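Local coordinates for protein tartronate semialdehyde reductase (Salmonella typhimurium, PDB 1VPD) that probably catalyses the NAD(P)H-dependent reduction of tartronate semialdehyde to D-glycerate, the last step of the route from galactarate to D-glycerate, at residues 100-105 against 245-250; 237-242 against 271-276; 288-291 against 295-298. All blocks are in the same frame, centred on the assembly; numbering follows the deposited sequence.

Contact 1 (100-105 against 245-250)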
ATOM      1  N   SER A 100       1.717  -2.884  -3.865  1.00 12.52           N
ATOM      2  CA  SER A 100       1.775  -4.122  -3.113  1.00 12.35           C
ATOM      3  C   SER A 100       1.315  -5.259  -4.009  1.00 12.24           C
ATOM      4  O   SER A 100       0.117  -5.345  -4.342  1.00 12.49           O
ATOM      5  CB  SER A 100       0.867  -4.031  -1.897  1.00 12.32           C
ATOM      6  OG  SER A 100       1.253  -2.975  -1.051  1.00 11.26           O
ATOM      7  N   ILE A 101       2.243  -6.110  -4.441  1.00 12.20           N
ATOM      8  CA  ILE A 101       1.900  -7.233  -5.327  1.00 11.76           C
ATOM      9  C   ILE A 101       2.626  -8.494  -4.897  1.00 12.48           C
ATOM     10  O   ILE A 101       3.577  -8.423  -4.127  1.00 11.72           O
ATOM     11  CB  ILE A 101       2.180  -6.926  -6.836  1.00 12.01           C
ATOM     12  CG1 ILE A 101       3.681  -6.883  -7.171  1.00 11.71           C
ATOM     13  CG2 ILE A 101       1.500  -5.652  -7.250  1.00 11.92           C
ATOM     14  CD1 ILE A 101       3.965  -6.724  -8.676  1.00 13.36           C
ATOM     15  N   ALA A 102       2.193  -9.640  -5.411  1.00 12.66           N
ATOM     16  CA  ALA A 102       2.826 -10.922  -5.080  1.00 13.17           C
ATOM     17  C   ALA A 102       4.313 -10.868  -5.406  1.00 13.25           C
ATOM     18  O   ALA A 102       4.666 -10.450  -6.513  1.00 13.17           O
ATOM     19  CB  ALA A 102       2.168 -12.056  -5.852  1.00 13.71           C
ATOM     20  N   PRO A 103       5.189 -11.272  -4.490  1.00 13.48           N
ATOM     21  CA  PRO A 103       6.634 -11.302  -4.807  1.00 14.13           C
ATOM     22  C   PRO A 103       6.997 -12.002  -6.120  1.00 14.80           C
ATOM     23  O   PRO A 103       7.866 -11.503  -6.855  1.00 15.12           O
ATOM     24  CB  PRO A 103       7.245 -12.016  -3.607  1.00 14.65           C
ATOM     25  CG  PRO A 103       6.330 -11.729  -2.487  1.00 14.21           C
ATOM     26  CD  PRO A 103       4.942 -11.577  -3.064  1.00 13.28           C
ATOM     27  N   LEU A 104       6.333 -13.116  -6.428  1.00 15.28           N
ATOM     28  CA  LEU A 104       6.554 -13.819  -7.699  1.00 16.95           C
ATOM     29  C   LEU A 104       6.254 -12.910  -8.887  1.00 16.26           C
ATOM     30  O   LEU A 104       6.953 -12.952  -9.902  1.00 16.12           O
ATOM     31  CB  LEU A 104       5.701 -15.073  -7.799  1.00 18.77           C
ATOM     32  CG  LEU A 104       5.662 -15.761  -9.187  1.00 22.90           C
ATOM     33  CD1 LEU A 104       7.021 -16.320  -9.518  1.00 26.18           C
ATOM     34  CD2 LEU A 104       4.586 -16.857  -9.288  1.00 25.87           C
ATOM     35  N   ALA A 105       5.202 -12.104  -8.779  1.00 15.70           N
ATOM     36  CA  ALA A 105       4.865 -11.164  -9.848  1.00 16.03           C
ATOM     37  C   ALA A 105       5.935 -10.081 -10.024  1.00 15.81           C
ATOM     38  O   ALA A 105       6.283  -9.739 -11.167  1.00 15.68           O
ATOM     39  CB  ALA A 105       3.503 -10.548  -9.629  1.00 17.03           C
ATOM     40  N   LEU A 245      -3.539 -10.413   2.003  1.00 10.84           N
ATOM     41  CA  LEU A 245      -3.526 -11.636   2.803  1.00 11.27           C
ATOM     42  C   LEU A 245      -3.500 -12.896   1.936  1.00 10.80           C
ATOM     43  O   LEU A 245      -2.864 -13.884   2.319  1.00 10.49           O
ATOM     44  CB  LEU A 245      -4.671 -11.703   3.821  1.00 10.82           C
ATOM     45  CG  LEU A 245      -4.733 -10.589   4.866  1.00 10.56           C
ATOM     46  CD1 LEU A 245      -5.692 -11.027   5.976  1.00 11.43           C
ATOM     47  CD2 LEU A 245      -3.350 -10.223   5.440  1.00 10.18           C
ATOM     48  N   ALA A 246      -4.191 -12.880   0.796  1.00 10.85           N
ATOM     49  CA  ALA A 246      -4.105 -13.984  -0.154  1.00 11.23           C
ATOM     50  C   ALA A 246      -2.663 -14.204  -0.588  1.00 11.49           C
ATOM     51  O   ALA A 246      -2.190 -15.336  -0.624  1.00 11.51           O
ATOM     52  CB  ALA A 246      -4.988 -13.738  -1.357  1.00 11.97           C
ATOM     53  N   ASN A 247      -1.957 -13.119  -0.899  1.00 11.15           N
ATOM     54  CA  ASN A 247      -0.551 -13.221  -1.258  1.00 11.22           C
ATOM     55  C   ASN A 247       0.307 -13.748  -0.100  1.00 11.17           C
ATOM     56  O   ASN A 247       1.190 -14.588  -0.316  1.00 11.78           O
ATOM     57  CB  ASN A 247      -0.028 -11.875  -1.763  1.00 11.21           C
ATOM     58  CG  ASN A 247      -0.604 -11.499  -3.125  1.00 11.65           C
ATOM     59  OD1 ASN A 247      -1.098 -12.371  -3.886  1.00 12.64           O
ATOM     60  ND2 ASN A 247      -0.515 -10.213  -3.471  1.00 12.67           N
ATOM     61  N   ALA A 248       0.017 -13.291   1.122  1.00 11.47           N
ATOM     62  CA  ALA A 248       0.769 -13.750   2.292  1.00 10.56           C
ATOM     63  C   ALA A 248       0.578 -15.243   2.513  1.00 10.46           C
ATOM     64  O   ALA A 248       1.535 -15.985   2.758  1.00 10.03           O
ATOM     65  CB  ALA A 248       0.389 -12.965   3.520  1.00 10.63           C
ATOM     66  N   LEU A 249      -0.663 -15.694   2.400  1.00 10.06           N
ATOM     67  CA  LEU A 249      -0.980 -17.108   2.577  1.00 10.34           C
ATOM     68  C   LEU A 249      -0.361 -17.951   1.475  1.00 11.01           C
ATOM     69  O   LEU A 249       0.184 -19.022   1.750  1.00 11.70           O
ATOM     70  CB  LEU A 249      -2.498 -17.298   2.635  1.00 11.10           C
ATOM     71  CG  LEU A 249      -3.104 -16.829   3.961  1.00 11.17           C
ATOM     72  CD1 LEU A 249      -4.581 -16.521   3.782  1.00 11.09           C
ATOM     73  CD2 LEU A 249      -2.935 -17.832   5.062  1.00 11.85           C
ATOM     74  N   ASP A 250      -0.404 -17.465   0.237  1.00 11.12           N
ATOM     75  CA  ASP A 250       0.221 -18.167  -0.883  1.00 11.62           C
ATOM     76  C   ASP A 250       1.727 -18.316  -0.639  1.00 11.82           C
ATOM     77  O   ASP A 250       2.289 -19.394  -0.830  1.00 11.83           O
ATOM     78  CB  ASP A 250       0.019 -17.426  -2.197  1.00 12.42           C
ATOM     79  CG  ASP A 250      -1.388 -17.572  -2.773  1.00 13.76           C
ATOM     80  OD1 ASP A 250      -2.198 -18.419  -2.304  1.00 13.18           O
ATOM     81  OD2 ASP A 250      -1.735 -16.860  -3.743  1.00 14.39           O
TER
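Asn247 swings its CG beside its own backbone N (chi1 -70°), and a shallow second torsion of -20° then lays both branches of the amide across Ala102. The touch is small and is shared by both branches. The Asn247 oxygen OD1 stands 3.8 Å from the Ala102 methyl CB, and Asn247 CG comes within 3.9 Å of the same CB. On the other branch, Asn247 ND2 approaches Ala102 N to 3.4 Å, but both are donors, so this is van der Waals packing of an amide on a backbone and not a bond. The small residue suits its place: at Ala102, the N-cap position before helix 103-114, a lone methyl lets the amide come close, and the two CA atoms, Ala102 CA and Asn247 CA, are only 5.6 Å apart. Pro103, the first residue of that helix, fits a position where no backbone N-H is needed. Leu176 of helix 170-198 touches both Pro103 and Asn247, so that long helix borders both segments. Ser100 O accepts a hydrogen bond from Lys243 NZ, one helical turn before Asn247. Ser100 and Lys243 are predicted NAD(+) ligands and Lys175, which Ser100 touches, is the predicted catalytic residue, all of which is consistent with a place at the cleft where the Rossmann-type domain meets the helical domain, as in the 3-hydroxyisobutyrate dehydrogenase family.

Contact 2 (237-242 against 271-276)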
ATOM      1  N   ARG A 237      -9.084  -0.090   1.519  1.00 13.41           N
ATOM      2  CA  ARG A 237     -10.254  -0.963   1.384  1.00 13.97           C
ATOM      3  C   ARG A 237      -9.974  -2.390   1.836  1.00 13.28           C
ATOM      4  O   ARG A 237      -8.918  -2.965   1.533  1.00 13.06           O
ATOM      5  CB  ARG A 237     -10.717  -1.045  -0.070  1.00 15.75           C
ATOM      6  CG  ARG A 237     -11.245   0.265  -0.641  1.00 18.91           C
ATOM      7  CD  ARG A 237     -11.808   0.085  -2.020  1.00 24.46           C
ATOM      8  NE  ARG A 237     -10.777   0.091  -3.052  1.00 27.95           N
ATOM      9  CZ  ARG A 237     -10.467  -0.936  -3.845  1.00 29.43           C
ATOM     10  NH1 ARG A 237     -11.079  -2.113  -3.750  1.00 29.66           N
ATOM     11  NH2 ARG A 237      -9.522  -0.768  -4.747  1.00 30.61           N
ATOM     12  N   ILE A 238     -10.954  -2.972   2.516  1.00 12.69           N
ATOM     13  CA  ILE A 238     -10.922  -4.393   2.869  1.00 12.76           C
ATOM     14  C   ILE A 238     -10.594  -5.281   1.649  1.00 12.75           C
ATOM     15  O   ILE A 238      -9.787  -6.209   1.766  1.00 12.38           O
ATOM     16  CB  ILE A 238     -12.273  -4.823   3.503  0.66 13.40           C
ATOM     17  CG1 ILE A 238     -12.406  -4.303   4.941  0.66 13.98           C
ATOM     18  CG2 ILE A 238     -12.459  -6.338   3.436  0.66 13.24           C
ATOM     19  CD1 ILE A 238     -11.618  -5.116   5.975  0.66 15.35           C
ATOM     20  N   ASP A 239     -11.150  -4.972   0.475  1.00 12.70           N
ATOM     21  CA  ASP A 239     -10.880  -5.779  -0.701  1.00 13.38           C
ATOM     22  C   ASP A 239      -9.394  -5.830  -1.083  1.00 13.20           C
ATOM     23  O   ASP A 239      -8.920  -6.872  -1.562  1.00 13.45           O
ATOM     24  CB  ASP A 239     -11.753  -5.369  -1.897  1.00 14.18           C
ATOM     25  CG  ASP A 239     -13.170  -5.872  -1.789  1.00 15.43           C
ATOM     26  OD1 ASP A 239     -13.437  -6.852  -1.038  1.00 14.92           O
ATOM     27  OD2 ASP A 239     -14.101  -5.334  -2.432  1.00 17.69           O
ATOM     28  N   LEU A 240      -8.681  -4.721  -0.896  1.00 12.41           N
ATOM     29  CA  LEU A 240      -7.239  -4.694  -1.114  1.00 12.87           C
ATOM     30  C   LEU A 240      -6.473  -5.475  -0.044  1.00 12.14           C
ATOM     31  O   LEU A 240      -5.517  -6.172  -0.364  1.00 10.90           O
ATOM     32  CB  LEU A 240      -6.705  -3.266  -1.208  1.00 13.32           C
ATOM     33  CG  LEU A 240      -7.225  -2.497  -2.418  1.00 15.66           C
ATOM     34  CD1 LEU A 240      -6.784  -1.034  -2.297  1.00 18.12           C
ATOM     35  CD2 LEU A 240      -6.725  -3.116  -3.705  1.00 17.32           C
ATOM     36  N   HIS A 241      -6.912  -5.392   1.208  1.00 11.39           N
ATOM     37  CA  HIS A 241      -6.250  -6.142   2.260  1.00 11.31           C
ATOM     38  C   HIS A 241      -6.464  -7.647   2.062  1.00 11.43           C
ATOM     39  O   HIS A 241      -5.550  -8.420   2.334  1.00 11.02           O
ATOM     40  CB  HIS A 241      -6.653  -5.677   3.666  1.00 10.20           C
ATOM     41  CG  HIS A 241      -5.535  -5.787   4.655  1.00 10.39           C
ATOM     42  ND1 HIS A 241      -5.397  -4.929   5.723  1.00 11.25           N
ATOM     43  CD2 HIS A 241      -4.501  -6.666   4.740  1.00 11.43           C
ATOM     44  CE1 HIS A 241      -4.318  -5.266   6.418  1.00 12.41           C
ATOM     45  NE2 HIS A 241      -3.759  -6.321   5.845  1.00 10.40           N
ATOM     46  N   ILE A 242      -7.621  -8.048   1.532  1.00 11.52           N
ATOM     47  CA  ILE A 242      -7.869  -9.437   1.170  1.00 11.43           C
ATOM     48  C   ILE A 242      -6.822  -9.929   0.168  1.00 11.94           C
ATOM     49  O   ILE A 242      -6.270 -11.017   0.323  1.00 11.95           O
ATOM     50  CB  ILE A 242      -9.319  -9.642   0.615  1.00 11.14           C
ATOM     51  CG1 ILE A 242     -10.323  -9.589   1.773  1.00 10.91           C
ATOM     52  CG2 ILE A 242      -9.426 -10.968  -0.136  1.00 11.78           C
ATOM     53  CD1 ILE A 242     -11.796  -9.532   1.367  1.00 11.85           C
ATOM     54  N   ALA A 271     -16.128 -12.798   5.261  1.00 11.12           N
ATOM     55  CA  ALA A 271     -17.445 -12.502   5.797  1.00 11.36           C
ATOM     56  C   ALA A 271     -17.813 -11.027   5.585  1.00 11.93           C
ATOM     57  O   ALA A 271     -18.957 -10.723   5.195  1.00 11.47           O
ATOM     58  CB  ALA A 271     -17.525 -12.883   7.278  1.00 11.31           C
ATOM     59  N   LEU A 272     -16.860 -10.127   5.838  1.00 11.72           N
ATOM     60  CA  LEU A 272     -17.090  -8.689   5.651  1.00 12.38           C
ATOM     61  C   LEU A 272     -17.406  -8.355   4.198  1.00 12.77           C
ATOM     62  O   LEU A 272     -18.344  -7.583   3.918  1.00 13.56           O
ATOM     63  CB  LEU A 272     -15.902  -7.881   6.144  1.00 12.21           C
ATOM     64  CG  LEU A 272     -15.789  -7.802   7.666  1.00 13.33           C
ATOM     65  CD1 LEU A 272     -14.444  -7.305   8.085  1.00 15.30           C
ATOM     66  CD2 LEU A 272     -16.915  -6.927   8.254  1.00 15.41           C
ATOM     67  N   ARG A 273     -16.639  -8.921   3.274  1.00 12.74           N
ATOM     68  CA  ARG A 273     -16.898  -8.719   1.840  1.00 13.25           C
ATOM     69  C   ARG A 273     -18.304  -9.200   1.460  1.00 13.55           C
ATOM     70  O   ARG A 273     -19.053  -8.493   0.758  1.00 14.30           O
ATOM     71  CB  ARG A 273     -15.860  -9.476   1.006  1.00 13.55           C
ATOM     72  CG  ARG A 273     -16.198  -9.567  -0.499  1.00 14.28           C
ATOM     73  CD  ARG A 273     -15.178 -10.363  -1.297  1.00 15.69           C
ATOM     74  NE  ARG A 273     -13.986  -9.574  -1.519  1.00 17.42           N
ATOM     75  CZ  ARG A 273     -12.866 -10.038  -2.056  1.00 18.85           C
ATOM     76  NH1 ARG A 273     -12.779 -11.301  -2.425  1.00 20.62           N
ATOM     77  NH2 ARG A 273     -11.824  -9.225  -2.218  1.00 18.59           N
ATOM     78  N   ALA A 274     -18.674 -10.371   1.964  1.00 13.10           N
ATOM     79  CA  ALA A 274     -19.990 -10.947   1.679  1.00 13.95           C
ATOM     80  C   ALA A 274     -21.123 -10.095   2.264  1.00 14.22           C
ATOM     81  O   ALA A 274     -22.240 -10.140   1.748  1.00 15.14           O
ATOM     82  CB  ALA A 274     -20.066 -12.345   2.180  1.00 13.92           C
ATOM     83  N   ASP A 275     -20.835  -9.338   3.321  1.00 14.63           N
ATOM     84  CA  ASP A 275     -21.813  -8.479   3.988  1.00 16.14           C
ATOM     85  C   ASP A 275     -21.689  -7.008   3.580  1.00 16.39           C
ATOM     86  O   ASP A 275     -22.163  -6.119   4.286  1.00 17.66           O
ATOM     87  CB  ASP A 275     -21.673  -8.650   5.494  1.00 16.75           C
ATOM     88  CG  ASP A 275     -22.898  -8.194   6.275  1.00 18.59           C
ATOM     89  OD1 ASP A 275     -24.024  -8.215   5.750  1.00 18.87           O
ATOM     90  OD2 ASP A 275     -22.776  -7.786   7.440  1.00 21.68           O
ATOM     91  N   GLY A 276     -21.063  -6.756   2.439  1.00 15.98           N
ATOM     92  CA  GLY A 276     -21.026  -5.426   1.844  1.00 16.55           C
ATOM     93  C   GLY A 276     -19.975  -4.444   2.314  1.00 16.35           C
ATOM     94  O   GLY A 276     -20.098  -3.243   2.002  1.00 17.63           O
TER
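The first turn of helix 238-255 faces the last turn of helix 260-274, with Asp239 CA and Arg273 CA, the nearest pair, 7.2 Å apart. That gap is wide enough for a long side chain to bridge, and Arg273 does so. Its CG lies anti to the backbone N (chi1 168°) and the chain bends at chi3, which turns the guanidinium side-on to Asp239. Two nitrogens then grip a single oxygen: Arg273 NE reaches Asp239 OD1 at 2.8 Å, the straighter bond, and Arg273 NH2 reaches the same OD1 at 3.1 Å with an N-H...O angle of only 138°. OD1 sits in the guanidinium plane, but both donors come from above the carboxylate plane, on the same face and well out of it, the two planes being turned 61° apart. The charges suit their ends of the helices, an acid near an N terminus and a base near a C terminus, where the helix dipoles would be expected to favour them. Helix 260-274 stops here in a Schellman motif: Gly276 supplies the positive phi, His277 N bonds to Leu272 O and Gly276 N to Arg273 O. Beneath the salt bridge the packing is apolar. Ile242 sets CD1 over one face of the guanidinium, 3.6 Å from Arg273 CZ, a greasy floor well matched to the flat group. In the conformer of Ile238 described, one of two, its side chain crosses that of Leu272 at about a right angle. Both are buried: Ile238 also packs on His282, and Leu272 on Leu285 and Tyr288 of helix 285-293.

Contact 3 (288-291 against 295-298)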
ATOM      1  N   TYR A 288     -17.111  -6.723  12.052  1.00 11.91           N
ATOM      2  CA  TYR A 288     -17.238  -8.167  12.167  1.00 11.75           C
ATOM      3  C   TYR A 288     -17.471  -8.566  13.621  1.00 11.15           C
ATOM      4  O   TYR A 288     -18.395  -9.317  13.945  1.00 11.55           O
ATOM      5  CB  TYR A 288     -15.980  -8.850  11.598  1.00 11.47           C
ATOM      6  CG  TYR A 288     -15.957 -10.347  11.775  1.00 11.30           C
ATOM      7  CD1 TYR A 288     -16.546 -11.185  10.838  1.00 11.75           C
ATOM      8  CD2 TYR A 288     -15.343 -10.937  12.873  1.00 12.20           C
ATOM      9  CE1 TYR A 288     -16.537 -12.577  10.997  1.00 11.66           C
ATOM     10  CE2 TYR A 288     -15.344 -12.315  13.046  1.00 11.00           C
ATOM     11  CZ  TYR A 288     -15.943 -13.131  12.105  1.00 11.42           C
ATOM     12  OH  TYR A 288     -15.925 -14.490  12.252  1.00 11.70           O
ATOM     13  N   TYR A 289     -16.617  -8.067  14.496  1.00 10.68           N
ATOM     14  CA  TYR A 289     -16.745  -8.340  15.916  1.00 11.12           C
ATOM     15  C   TYR A 289     -18.034  -7.754  16.504  1.00 11.53           C
ATOM     16  O   TYR A 289     -18.682  -8.390  17.336  1.00 12.18           O
ATOM     17  CB  TYR A 289     -15.559  -7.770  16.653  1.00 11.32           C
ATOM     18  CG  TYR A 289     -14.304  -8.604  16.511  1.00 10.41           C
ATOM     19  CD1 TYR A 289     -14.034  -9.629  17.402  1.00 10.86           C
ATOM     20  CD2 TYR A 289     -13.408  -8.381  15.477  1.00 12.27           C
ATOM     21  CE1 TYR A 289     -12.899 -10.407  17.276  1.00 10.80           C
ATOM     22  CE2 TYR A 289     -12.251  -9.149  15.344  1.00 11.73           C
ATOM     23  CZ  TYR A 289     -12.001 -10.151  16.257  1.00 11.33           C
ATOM     24  OH  TYR A 289     -10.852 -10.899  16.149  1.00 11.87           O
ATOM     25  N   GLU A 290     -18.398  -6.538  16.088  1.00 11.38           N
ATOM     26  CA  GLU A 290     -19.629  -5.914  16.576  1.00 11.96           C
ATOM     27  C   GLU A 290     -20.847  -6.764  16.255  1.00 12.43           C
ATOM     28  O   GLU A 290     -21.766  -6.907  17.062  1.00 13.12           O
ATOM     29  CB  GLU A 290     -19.797  -4.527  15.950  1.00 11.80           C
ATOM     30  CG  GLU A 290     -18.791  -3.516  16.451  1.00 13.15           C
ATOM     31  CD  GLU A 290     -18.895  -2.163  15.769  1.00 15.21           C
ATOM     32  OE1 GLU A 290     -19.332  -2.088  14.588  1.00 16.19           O
ATOM     33  OE2 GLU A 290     -18.503  -1.182  16.426  1.00 15.03           O
ATOM     34  N   LYS A 291     -20.861  -7.332  15.055  1.00 13.07           N
ATOM     35  CA  LYS A 291     -21.996  -8.109  14.605  1.00 14.21           C
ATOM     36  C   LYS A 291     -22.081  -9.440  15.340  1.00 13.99           C
ATOM     37  O   LYS A 291     -23.167  -9.893  15.706  1.00 14.87           O
ATOM     38  CB  LYS A 291     -21.942  -8.270  13.092  1.00 15.29           C
ATOM     39  CG  LYS A 291     -22.348  -6.953  12.408  1.00 19.14           C
ATOM     40  CD  LYS A 291     -22.170  -6.947  10.883  1.00 22.95           C
ATOM     41  CE  LYS A 291     -22.594  -5.583  10.319  1.00 25.15           C
ATOM     42  NZ  LYS A 291     -22.462  -5.478   8.838  1.00 25.05           N
ATOM     43  N   VAL A 295     -22.743  -5.796  19.923  1.00 16.08           N
ATOM     44  CA  VAL A 295     -22.494  -4.494  20.537  1.00 17.19           C
ATOM     45  C   VAL A 295     -21.672  -3.637  19.579  1.00 17.27           C
ATOM     46  O   VAL A 295     -20.880  -4.160  18.799  1.00 18.48           O
ATOM     47  CB  VAL A 295     -21.797  -4.646  21.919  1.00 17.98           C
ATOM     48  CG1 VAL A 295     -20.364  -5.103  21.754  1.00 18.77           C
ATOM     49  CG2 VAL A 295     -21.871  -3.370  22.714  1.00 20.93           C
ATOM     50  N   GLU A 296     -21.844  -2.327  19.634  1.00 16.06           N
ATOM     51  CA  GLU A 296     -21.046  -1.433  18.826  1.00 16.58           C
ATOM     52  C   GLU A 296     -20.026  -0.694  19.680  1.00 16.03           C
ATOM     53  O   GLU A 296     -20.290  -0.331  20.833  1.00 15.53           O
ATOM     54  CB  GLU A 296     -21.967  -0.457  18.065  1.00 17.79           C
ATOM     55  CG  GLU A 296     -22.783  -1.192  17.024  1.00 19.95           C
ATOM     56  CD  GLU A 296     -23.610  -0.281  16.126  1.00 23.74           C
ATOM     57  OE1 GLU A 296     -23.832   0.876  16.499  1.00 25.17           O
ATOM     58  OE2 GLU A 296     -24.018  -0.751  15.043  1.00 25.26           O
ATOM     59  N   VAL A 297     -18.852  -0.483  19.097  1.00 16.13           N
ATOM     60  CA  VAL A 297     -17.754   0.219  19.722  1.00 16.61           C
ATOM     61  C   VAL A 297     -17.869   1.692  19.320  1.00 17.48           C
ATOM     62  O   VAL A 297     -17.563   2.049  18.196  1.00 16.39           O
ATOM     63  CB  VAL A 297     -16.408  -0.380  19.278  1.00 16.84           C
ATOM     64  CG1 VAL A 297     -15.239   0.419  19.798  1.00 17.87           C
ATOM     65  CG2 VAL A 297     -16.320  -1.838  19.766  1.00 17.10           C
ATOM     66  N   THR A 298     -18.343   2.521  20.238  1.00 18.98           N
ATOM     67  CA  THR A 298     -18.699   3.912  19.918  1.00 20.82           C
ATOM     68  C   THR A 298     -18.170   4.848  20.983  1.00 22.90           C
ATOM     69  O   THR A 298     -17.717   4.408  22.042  1.00 23.47           O
ATOM     70  CB  THR A 298     -20.240   4.097  19.838  1.00 20.94           C
ATOM     71  OG1 THR A 298     -20.820   3.892  21.130  1.00 22.76           O
ATOM     72  CG2 THR A 298     -20.914   3.071  18.984  1.00 21.65           C
TER
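Glu290 takes hold of the extended C-terminal tail, 295-298, which leads off across the end of helix 285-293 without regular structure of its own. The tail departs through a pi-turn, whose backbone bond spans five residues, from Val295 N to Glu290 O at 3.2 Å. Here the packing is tight: Val295 O presses to 3.1 Å from Glu290 CB and lies almost as near its CG, so the start of the glutamate side chain is wedged against the tail's peptide. Beyond CG the chain is extended, chi2 176°, and carries the carboxylate along to Glu296 and Val297. Glu290 OE2 passes 3.5 Å from Glu296 CA. A glutamate suits this buried place because it has both the length to run beside the tail and an acceptor to offer it; its charge is answered by Arg230, whose NH1 forms a salt bridge with OE2. Val297, whose apolar branches pack on Val227, Met228 and Thr194, belongs to the same inner side. The outer side is looser. Glu296 is exposed; of its side chain, CB comes nearest, 3.9 Å from Glu290 OE2, while its acid end remains 4.9 Å from the other carboxylate, measured from Glu296 OE2 to Glu290 OE1. The Arg230 salt bridge would be expected to offset some of the repulsion between these like charges. On the tight side, Val297 N donates to Glu290 OE2 at 2.8 Å, nearly straight at 171°, meeting it on the anti side, 29° out of the carboxylate plane.

From the N terminus, contact 1 closes by far the longest loop, bringing the start of helix 103-114 in the Rossmann-type domain against helix 238-255 of the helical domain. Contact 2 opens within that loop, at the first turn of the same helix, and closes beyond it at the end of helix 260-274, tying these two helices together, so the two contacts cross along the chain. Contact 3 follows in series, a short local closure of the tail on helix 285-293. Contacts 2 and 3 touch directly, through a salt bridge from Asp275 to Lys291, whereas contacts 1 and 3 lie about 30 Å apart between centres.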